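Local coordinates for protein endo-1,4-beta-xylanase C (Paenibacillus barcinonensis, PDB 4XUO) that cleaves internal beta-1,4-xylosidic bonds in xylan, and is represented here by its CBM22-1 xylan-binding domain with a bound calcium ion, at residues 45-50 against 145-150; 76-81 against 111-116; 28-33 against 54-59. All coordinates share one frame; numbering follows the deposited sequence.

In the fold
All three contacts belong to one beta-sandwich domain of two antiparallel sheets. Contact 1 lies within one sheet and pairs strand 45-49 with strand 146-157. Contacts 2 and 3 each join that sheet to the other one, on either side of contact 1. Strand 71-80 of contact 2 borders strand 146-157. Strand 31-35 of contact 3 borders strand 45-49. The centres of contacts 2 and 3 lie about 9 and 10 Å from that of contact 1, and about 16 Å from each other. Along the chain contact 3 closes before contact 2 opens. Contact 1 encloses contact 2 and interleaves with contact 3. Residues distant in sequence thus build one compact module, with Asp-149 of contact 1 among the ligands of the calcium.

Contact 1 (45-50 against 145-150); sequences SLQTTG and AYLLDE. With CA (calcium ion), chain C.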
loop_
_atom_site.group_PDB
_atom_site.type_symbol
_atom_site.label_atom_id
_atom_site.label_comp_id
_atom_site.label_asym_id
_atom_site.label_seq_id
_atom_site.Cartn_x
_atom_site.Cartn_y
_atom_site.Cartn_z
ATOM N N SER A 45 3.109 -13.469 -2.689
ATOM C CA SER A 45 3.049 -12.069 -2.259
ATOM C C SER A 45 3.225 -11.163 -3.466
ATOM O O SER A 45 3.512 -11.652 -4.564
ATOM C CB SER A 45 4.120 -11.777 -1.185
ATOM O OG SER A 45 5.448 -11.916 -1.699
ATOM N N LEU A 46 3.055 -9.849 -3.258
ATOM C CA LEU A 46 3.188 -8.861 -4.341
ATOM C C LEU A 46 4.586 -8.253 -4.348
ATOM O O LEU A 46 5.021 -7.691 -3.332
ATOM C CB LEU A 46 2.188 -7.714 -4.156
ATOM C CG LEU A 46 2.152 -6.712 -5.328
ATOM C CD1 LEU A 46 1.438 -7.297 -6.543
ATOM C CD2 LEU A 46 1.474 -5.421 -4.891
ATOM N N GLN A 47 5.288 -8.355 -5.475
ATOM C CA GLN A 47 6.684 -7.913 -5.541
ATOM C C GLN A 47 6.840 -6.669 -6.401
ATOM O O GLN A 47 6.304 -6.598 -7.522
ATOM C CB GLN A 47 7.559 -9.050 -6.107
ATOM C CG GLN A 47 8.981 -8.650 -6.461
ATOM C CD GLN A 47 9.798 -9.829 -6.946
ATOM O OE1 GLN A 47 9.469 -10.458 -7.958
ATOM N NE2 GLN A 47 10.843 -10.154 -6.213
ATOM N N THR A 48 7.638 -5.725 -5.921
ATOM C CA THR A 48 7.961 -4.545 -6.687
ATOM C C THR A 48 9.472 -4.440 -6.903
ATOM O O THR A 48 10.234 -4.412 -5.938
ATOM C CB THR A 48 7.451 -3.266 -5.987
ATOM O OG1 THR A 48 6.013 -3.317 -5.839
ATOM C CG2 THR A 48 7.807 -2.063 -6.800
ATOM N N THR A 49 9.897 -4.423 -8.173
ATOM C CA THR A 49 11.283 -4.172 -8.542
ATOM C C THR A 49 11.409 -3.062 -9.592
ATOM O O THR A 49 10.414 -2.645 -10.201
ATOM C CB THR A 49 11.929 -5.438 -9.148
ATOM O OG1 THR A 49 11.192 -5.849 -10.306
ATOM C CG2 THR A 49 12.010 -6.559 -8.124
ATOM N N GLY A 50 12.637 -2.606 -9.828
ATOM C CA GLY A 50 12.905 -1.626 -10.876
ATOM C C GLY A 50 12.689 -0.178 -10.490
ATOM O O GLY A 50 12.558 0.701 -11.350
ATOM N N ALA A 145 13.875 -2.624 -3.471
ATOM C CA ALA A 145 12.840 -3.522 -3.957
ATOM C C ALA A 145 12.248 -4.230 -2.762
ATOM O O ALA A 145 12.939 -4.497 -1.767
ATOM C CB ALA A 145 13.400 -4.526 -4.953
ATOM N N TYR A 146 10.943 -4.511 -2.832
ATOM C CA TYR A 146 10.231 -4.977 -1.679
ATOM C C TYR A 146 8.937 -5.680 -2.009
ATOM O O TYR A 146 8.405 -5.552 -3.125
ATOM C CB TYR A 146 9.973 -3.827 -0.679
ATOM C CG TYR A 146 9.484 -2.509 -1.275
ATOM C CD1 TYR A 146 8.130 -2.290 -1.554
ATOM C CD2 TYR A 146 10.384 -1.479 -1.559
ATOM C CE1 TYR A 146 7.693 -1.086 -2.076
ATOM C CE2 TYR A 146 9.959 -0.258 -2.077
ATOM C CZ TYR A 146 8.621 -0.065 -2.358
ATOM O OH TYR A 146 8.207 1.139 -2.907
ATOM N N LEU A 147 8.474 -6.435 -1.015
ATOM C CA LEU A 147 7.298 -7.286 -1.090
ATOM C C LEU A 147 6.196 -6.823 -0.137
ATOM O O LEU A 147 6.486 -6.304 0.949
ATOM C CB LEU A 147 7.665 -8.722 -0.675
ATOM C CG LEU A 147 8.793 -9.355 -1.466
ATOM C CD1 LEU A 147 9.474 -10.447 -0.671
ATOM C CD2 LEU A 147 8.298 -9.897 -2.786
ATOM N N LEU A 148 4.941 -7.096 -0.525
ATOM C CA LEU A 148 3.752 -6.820 0.277
ATOM C C LEU A 148 2.848 -8.036 0.338
ATOM O O LEU A 148 2.565 -8.667 -0.707
ATOM C CB LEU A 148 2.962 -5.635 -0.328
ATOM C CG LEU A 148 1.609 -5.293 0.289
ATOM C CD1 LEU A 148 1.768 -4.764 1.707
ATOM C CD2 LEU A 148 0.806 -4.306 -0.548
ATOM N N ASP A 149 2.330 -8.347 1.516
ATOM C CA ASP A 149 1.356 -9.466 1.644
ATOM C C ASP A 149 0.301 -9.172 2.717
ATOM O O ASP A 149 0.478 -8.286 3.552
ATOM C CB ASP A 149 2.104 -10.777 1.972
ATOM C CG ASP A 149 1.325 -12.037 1.562
ATOM O OD1 ASP A 149 0.225 -11.928 0.907
ATOM O OD2 ASP A 149 1.829 -13.140 1.878
ATOM N N GLU A 150 -0.803 -9.919 2.693
ATOM C CA GLU A 150 -1.874 -9.791 3.689
ATOM C C GLU A 150 -2.265 -8.331 3.858
ATOM O O GLU A 150 -2.271 -7.792 4.949
ATOM C CB GLU A 150 -1.501 -10.450 5.032
ATOM C CG GLU A 150 -1.557 -11.962 4.978
ATOM C CD GLU A 150 -2.958 -12.509 4.772
ATOM O OE1 GLU A 150 -3.701 -12.650 5.774
ATOM O OE2 GLU A 150 -3.319 -12.807 3.606
HETATM CA CA CA C . -0.038 -14.346 0.538
HETATM O O HOH W 1 5.604 -4.760 -3.457
HETATM O O HOH W 2 -1.754 -14.472 2.111
#
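Leu-147 has CG anti to the carbonyl carbon (chi1 -56°) and Gln-47 has CG anti to the backbone N (chi1 170°), which lets the two chains run side by side, pointing the same way, on the face where strand pairing puts both. Leu-147 CD2 touches Gln-47 CB at 3.5 Å. The same methyl lies 3.7 Å from Ser-45 OG, whose hydroxyl is hydrogen-bonded to the backbone O of Gln-38.

The backbones form an antiparallel ladder. Leu-46 with Leu-148 and Thr-48 with Tyr-146 are hydrogen-bonded pairs, and Gln-47 with Leu-147 between them is a non-hydrogen-bonded pair. Leu-46 N to Leu-148 O is 2.9 Å and nearly straight (170° at H). Tyr-146 N to Thr-48 O is longer, at 3.2 Å. Leu-147 CA adds a CA-H...O contact of 3.2 Å to Leu-46 O.

Leu-46, Thr-48, Tyr-146 and Leu-148 share the other face. There one water links both strands, accepting from Thr-48 OG1 (2.8 Å) and donating to Leu-46 O and Tyr-146 O. Pro-58 of the opposite sheet packs against Leu-46, Thr-48 and Tyr-146. The Tyr-146 hydroxyl is hydrogen-bonded to Leu-137 O.

At the far end Asp-149 binds calcium with both carboxylate oxygens, OD1 at 2.5 Å and OD2 at 2.6 Å. OD2 also accepts from Tyr-40 N. Ser-15, Glu-17, Gln-41, Gln-44 and a water complete the site. Glu-150 OE2 accepts from that water. The whole is an antiparallel ladder inside one sheet of the sandwich, running into this domain's calcium site.

Contact 2 (76-81 against 111-116); sequences GYVKLV and EQVTDQ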
loop_
_atom_site.group_PDB
_atom_site.type_symbol
_atom_site.label_atom_id
_atom_site.label_comp_id
_atom_site.label_asym_id
_atom_site.label_seq_id
_atom_site.Cartn_x
_atom_site.Cartn_y
_atom_site.Cartn_z
ATOM N N GLY A 76 -0.741 -4.058 6.354
ATOM C CA GLY A 76 -0.086 -5.046 5.503
ATOM C C GLY A 76 1.286 -5.396 6.044
ATOM O O GLY A 76 1.807 -4.727 6.955
ATOM N N TYR A 77 1.835 -6.491 5.527
ATOM C CA TYR A 77 3.159 -6.978 5.913
ATOM C C TYR A 77 4.128 -6.840 4.752
ATOM O O TYR A 77 3.785 -7.108 3.586
ATOM C CB TYR A 77 3.078 -8.416 6.374
ATOM C CG TYR A 77 2.300 -8.556 7.643
ATOM C CD1 TYR A 77 0.902 -8.513 7.632
ATOM C CD2 TYR A 77 2.935 -8.714 8.853
ATOM C CE1 TYR A 77 0.184 -8.647 8.810
ATOM C CE2 TYR A 77 2.213 -8.845 10.025
ATOM C CZ TYR A 77 0.842 -8.806 9.988
ATOM O OH TYR A 77 0.119 -8.931 11.154
ATOM N N VAL A 78 5.331 -6.361 5.060
ATOM C CA VAL A 78 6.310 -6.029 4.046
ATOM C C VAL A 78 7.670 -6.616 4.426
ATOM O O VAL A 78 7.935 -6.849 5.611
ATOM C CB VAL A 78 6.460 -4.496 3.831
ATOM C CG1 VAL A 78 5.156 -3.870 3.326
ATOM C CG2 VAL A 78 6.866 -3.779 5.100
ATOM N N LYS A 79 8.517 -6.778 3.412
ATOM C CA LYS A 79 9.859 -7.389 3.530
ATOM C C LYS A 79 10.652 -6.964 2.317
ATOM O O LYS A 79 10.099 -6.810 1.223
ATOM C CB LYS A 79 9.762 -8.924 3.598
ATOM C CG LYS A 79 11.105 -9.616 3.852
ATOM C CD LYS A 79 10.927 -11.128 3.981
ATOM C CE LYS A 79 12.262 -11.847 4.184
ATOM N NZ LYS A 79 12.160 -13.337 4.101
ATOM N N LEU A 80 11.953 -6.723 2.477
ATOM C CA LEU A 80 12.748 -6.332 1.305
ATOM C C LEU A 80 13.130 -7.572 0.474
ATOM O O LEU A 80 13.199 -8.686 0.987
ATOM C CB LEU A 80 14.000 -5.565 1.716
ATOM C CG LEU A 80 13.863 -4.259 2.507
ATOM C CD1 LEU A 80 15.205 -3.541 2.590
ATOM C CD2 LEU A 80 12.855 -3.276 1.929
ATOM N N VAL A 81 13.312 -7.368 -0.821
ATOM C CA VAL A 81 13.780 -8.431 -1.708
ATOM C C VAL A 81 15.228 -8.761 -1.314
ATOM O O VAL A 81 15.961 -7.889 -0.858
ATOM C CB VAL A 81 13.653 -8.009 -3.187
ATOM C CG1 VAL A 81 14.368 -8.967 -4.118
ATOM C CG2 VAL A 81 12.190 -7.918 -3.577
ATOM N N GLU A 111 8.567 2.734 8.655
ATOM C CA GLU A 111 9.185 1.685 9.486
ATOM C C GLU A 111 10.454 1.189 8.766
ATOM O O GLU A 111 10.484 1.072 7.526
ATOM C CB GLU A 111 8.223 0.514 9.712
ATOM C CG GLU A 111 7.096 0.775 10.710
ATOM C CD GLU A 111 7.515 0.650 12.164
ATOM O OE1 GLU A 111 8.660 0.212 12.407
ATOM O OE2 GLU A 111 6.688 0.977 13.067
ATOM N N GLN A 112 11.508 0.920 9.539
ATOM C CA GLN A 112 12.676 0.229 8.994
ATOM C C GLN A 112 12.323 -1.214 8.658
ATOM O O GLN A 112 11.754 -1.924 9.486
ATOM C CB GLN A 112 13.841 0.228 10.003
ATOM C CG GLN A 112 14.900 -0.812 9.634
ATOM C CD GLN A 112 16.217 -0.650 10.377
ATOM O OE1 GLN A 112 17.099 0.105 9.955
ATOM N NE2 GLN A 112 16.360 -1.376 11.472
ATOM N N VAL A 113 12.700 -1.639 7.449
ATOM C CA VAL A 113 12.438 -2.971 6.933
ATOM C C VAL A 113 13.744 -3.577 6.360
ATOM O O VAL A 113 14.584 -2.846 5.824
ATOM C CB VAL A 113 11.375 -2.943 5.815
ATOM C CG1 VAL A 113 11.011 -4.356 5.374
ATOM C CG2 VAL A 113 10.123 -2.219 6.306
ATOM N N THR A 114 13.926 -4.887 6.546
ATOM C CA THR A 114 15.127 -5.603 6.048
ATOM C C THR A 114 14.722 -6.729 5.109
ATOM O O THR A 114 13.530 -7.061 4.993
ATOM C CB THR A 114 15.953 -6.219 7.228
ATOM O OG1 THR A 114 15.237 -7.296 7.842
ATOM C CG2 THR A 114 16.262 -5.154 8.283
ATOM N N ASP A 115 15.714 -7.356 4.467
ATOM C CA ASP A 115 15.462 -8.577 3.700
ATOM C C ASP A 115 15.369 -9.875 4.532
ATOM O O ASP A 115 15.242 -10.952 3.964
ATOM C CB ASP A 115 16.438 -8.689 2.502
ATOM C CG ASP A 115 17.831 -9.165 2.881
ATOM O OD1 ASP A 115 18.180 -9.279 4.080
ATOM O OD2 ASP A 115 18.583 -9.442 1.927
ATOM N N GLN A 116 15.367 -9.760 5.862
ATOM C CA GLN A 116 15.403 -10.898 6.775
ATOM C C GLN A 116 14.089 -11.265 7.472
ATOM O O GLN A 116 13.976 -12.378 7.966
ATOM C CB GLN A 116 16.442 -10.647 7.886
ATOM C CG GLN A 116 17.870 -10.349 7.435
ATOM C CD GLN A 116 18.506 -11.495 6.674
ATOM O OE1 GLN A 116 18.369 -11.594 5.453
ATOM N NE2 GLN A 116 19.230 -12.359 7.386
#
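The two sheets of the beta-sandwich close on each other where Val-113 meets Val-78 and Leu-80. Strand 71-80 belongs to one sheet and strand 111-113 to the other. Their short axes stay 7.8 Å apart at the closest, as layers rather than paired strands. Val-113 CG2 meets Val-78 CG2 at 3.8 Å, with the two side chains about perpendicular. Its other methyl, CG1, is anti to the backbone N (chi1 -175°) and rests over the backbone at Lys-79 CA, 3.7 Å away. Leu-80, two residues on from Val-78, comes in obliquely, with CG 4.0 Å from Val-113 CG1. Its CD1 also lies 3.4 Å from Val-113 O. Leu-89 of strand 87-96 packs on all three residues.

Beyond the strand the chain comes close enough for one backbone bond. Leu-80 N donates to Thr-114 O at 3.0 Å. The bond is straight at the hydrogen, but the donor stands above the carbonyl plane. Thr-114 OG1 accepts from Gln-116 N in an ST turn. The extended side chain of Lys-79 runs past this turn and brings CE to 3.1 Å from Asp-115 O. Its NZ is hydrogen-bonded to Gln-38 OE1. Asp-115 CB sits 3.5 Å from Val-81 O, and its OD2 takes a hydrogen bond from Gly-83 N.

Valine and leucine side chains thus fill the face-to-face packing of two sheets, with a turn at its border, as in a beta-sandwich.

Contact 3 (28-33 against 54-59); sequences GGVKVD and AWNGPS
Residues 28-33 and 54-59 approach without pairing as strands: Gly-28 and Asn-56 have CA atoms 5.1 Å apart, and Val-32 and Pro-58 have theirs 6.2 Å apart. The first segment carries the chain from strand 25-27 of one sheet to strand 31-35 of the other. An inverse gamma turn centred on Gly-29 makes the bend, with a weak bond from Val-30 N to Gly-28 O.

Three side-chain meetings follow one another. At one end of the contact the Trp-55 ring reaches Gly-28 with its six-membered end. CZ3 lies 3.8 Å from Gly-28 N, and CH2 is equally near its CA. The approach to Gly-28 N is oblique to the ring. Trp-55 has CG between its backbone N and carbonyl carbon (chi1 60°), and this swings the indole over toward Gly-28 of the other segment.

Next along the segment, Val-30 CG1 touches Asn-56 CB at 3.7 Å. The other methyl of Val-30, CG2, lies 4.0 Å from Gly-57 O. Val-30 also packs on Arg-51, whose NE is hydrogen-bonded to Asn-56 O.

Val-32 follows. Its CG2 is anti to the carbonyl carbon and sits 4.1 Å from Pro-58 CB, the two side chains meeting at about a right angle. Leu-46 packs beside Val-32. The second segment is tied to its own sheet by backbone bonds of Gly-57 to Arg-27 and of Pro-58 to Leu-137.

The chain passes from one sheet to the other here, and the contact packs that connection and strand 31-35 on the start of strand 57-61 in the facing sheet, as in a beta-sandwich.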
loop_
_atom_site.group_PDB
_atom_site.type_symbol
_atom_site.label_atom_id
_atom_site.label_comp_id
_atom_site.label_asym_id
_atom_site.label_seq_id
_atom_site.Cartn_x
_atom_site.Cartn_y
_atom_site.Cartn_z
ATOM N N GLY A 28 5.411 4.697 -11.716
ATOM C CA GLY A 28 6.763 4.843 -12.240
ATOM C C GLY A 28 7.032 3.698 -13.200
ATOM O O GLY A 28 6.157 2.847 -13.411
ATOM N N GLY A 29 8.254 3.661 -13.755
ATOM C CA GLY A 29 8.691 2.579 -14.627
ATOM C C GLY A 29 9.166 1.348 -13.888
ATOM O O GLY A 29 10.288 0.890 -14.088
ATOM N N VAL A 30 8.291 0.804 -13.037
ATOM C CA VAL A 30 8.579 -0.343 -12.190
ATOM C C VAL A 30 7.828 -1.578 -12.667
ATOM O O VAL A 30 6.943 -1.500 -13.546
ATOM C CB VAL A 30 8.193 -0.068 -10.703
ATOM C CG1 VAL A 30 8.922 1.154 -10.187
ATOM C CG2 VAL A 30 6.693 0.089 -10.540
ATOM N N LYS A 31 8.207 -2.714 -12.085
ATOM C CA LYS A 31 7.588 -3.996 -12.351
ATOM C C LYS A 31 6.867 -4.459 -11.099
ATOM O O LYS A 31 7.482 -4.676 -10.049
ATOM C CB LYS A 31 8.658 -5.014 -12.764
ATOM C CG LYS A 31 8.156 -6.443 -12.943
ATOM C CD LYS A 31 9.276 -7.360 -13.443
ATOM C CE LYS A 31 8.775 -8.769 -13.712
ATOM N NZ LYS A 31 9.468 -9.399 -14.868
ATOM N N VAL A 32 5.562 -4.619 -11.228
ATOM C CA VAL A 32 4.733 -5.035 -10.132
ATOM C C VAL A 32 4.029 -6.321 -10.530
ATOM O O VAL A 32 3.265 -6.336 -11.514
ATOM C CB VAL A 32 3.681 -3.974 -9.781
ATOM C CG1 VAL A 32 2.680 -4.540 -8.782
ATOM C CG2 VAL A 32 4.361 -2.713 -9.240
ATOM N N ASP A 33 4.296 -7.390 -9.781
ATOM C CA ASP A 33 3.771 -8.719 -10.120
ATOM C C ASP A 33 3.752 -9.626 -8.898
ATOM O O ASP A 33 4.357 -9.310 -7.879
ATOM C CB ASP A 33 4.611 -9.341 -11.246
ATOM C CG ASP A 33 6.102 -9.457 -10.901
ATOM O OD1 ASP A 33 6.508 -9.365 -9.719
ATOM O OD2 ASP A 33 6.900 -9.678 -11.829
ATOM N N ALA A 54 12.361 7.693 -5.495
ATOM C CA ALA A 54 11.732 7.414 -4.187
ATOM C C ALA A 54 10.199 7.408 -4.188
ATOM O O ALA A 54 9.577 6.706 -3.393
ATOM C CB ALA A 54 12.253 8.398 -3.159
ATOM N N TRP A 55 9.584 8.163 -5.091
ATOM C CA TRP A 55 8.123 8.145 -5.230
ATOM C C TRP A 55 7.565 6.925 -6.008
ATOM O O TRP A 55 6.358 6.752 -6.044
ATOM C CB TRP A 55 7.613 9.449 -5.887
ATOM C CG TRP A 55 8.158 9.673 -7.246
ATOM C CD1 TRP A 55 9.225 10.430 -7.559
ATOM C CD2 TRP A 55 7.647 9.153 -8.493
ATOM N NE1 TRP A 55 9.457 10.388 -8.915
ATOM C CE2 TRP A 55 8.498 9.613 -9.508
ATOM C CE3 TRP A 55 6.581 8.312 -8.836
ATOM C CZ2 TRP A 55 8.316 9.268 -10.853
ATOM C CZ3 TRP A 55 6.380 7.985 -10.189
ATOM C CH2 TRP A 55 7.253 8.473 -11.172
ATOM N N ASN A 56 8.425 6.108 -6.622
ATOM C CA ASN A 56 7.956 4.895 -7.283
ATOM C C ASN A 56 7.466 3.846 -6.286
ATOM O O ASN A 56 7.922 3.784 -5.120
ATOM C CB ASN A 56 9.038 4.211 -8.089
ATOM C CG ASN A 56 9.669 5.084 -9.169
ATOM O OD1 ASN A 56 9.222 6.200 -9.525
ATOM N ND2 ASN A 56 10.739 4.577 -9.678
ATOM N N GLY A 57 6.569 2.975 -6.754
ATOM C CA GLY A 57 6.161 1.825 -5.962
ATOM C C GLY A 57 4.953 1.133 -6.537
ATOM O O GLY A 57 4.471 1.563 -7.603
ATOM N N PRO A 58 4.451 0.100 -5.838
ATOM C CA PRO A 58 3.158 -0.458 -6.183
ATOM C C PRO A 58 2.067 0.475 -5.714
ATOM O O PRO A 58 2.205 1.090 -4.647
ATOM C CB PRO A 58 3.137 -1.770 -5.421
ATOM C CG PRO A 58 3.905 -1.467 -4.156
ATOM C CD PRO A 58 4.933 -0.437 -4.544
ATOM N N SER A 59 1.010 0.622 -6.518
ATOM C CA SER A 59 -0.102 1.529 -6.172
ATOM C C SER A 59 -1.470 0.912 -6.366
ATOM O O SER A 59 -1.617 -0.035 -7.148
ATOM C CB SER A 59 -0.040 2.813 -6.992
ATOM O OG SER A 59 -0.255 2.544 -8.394
#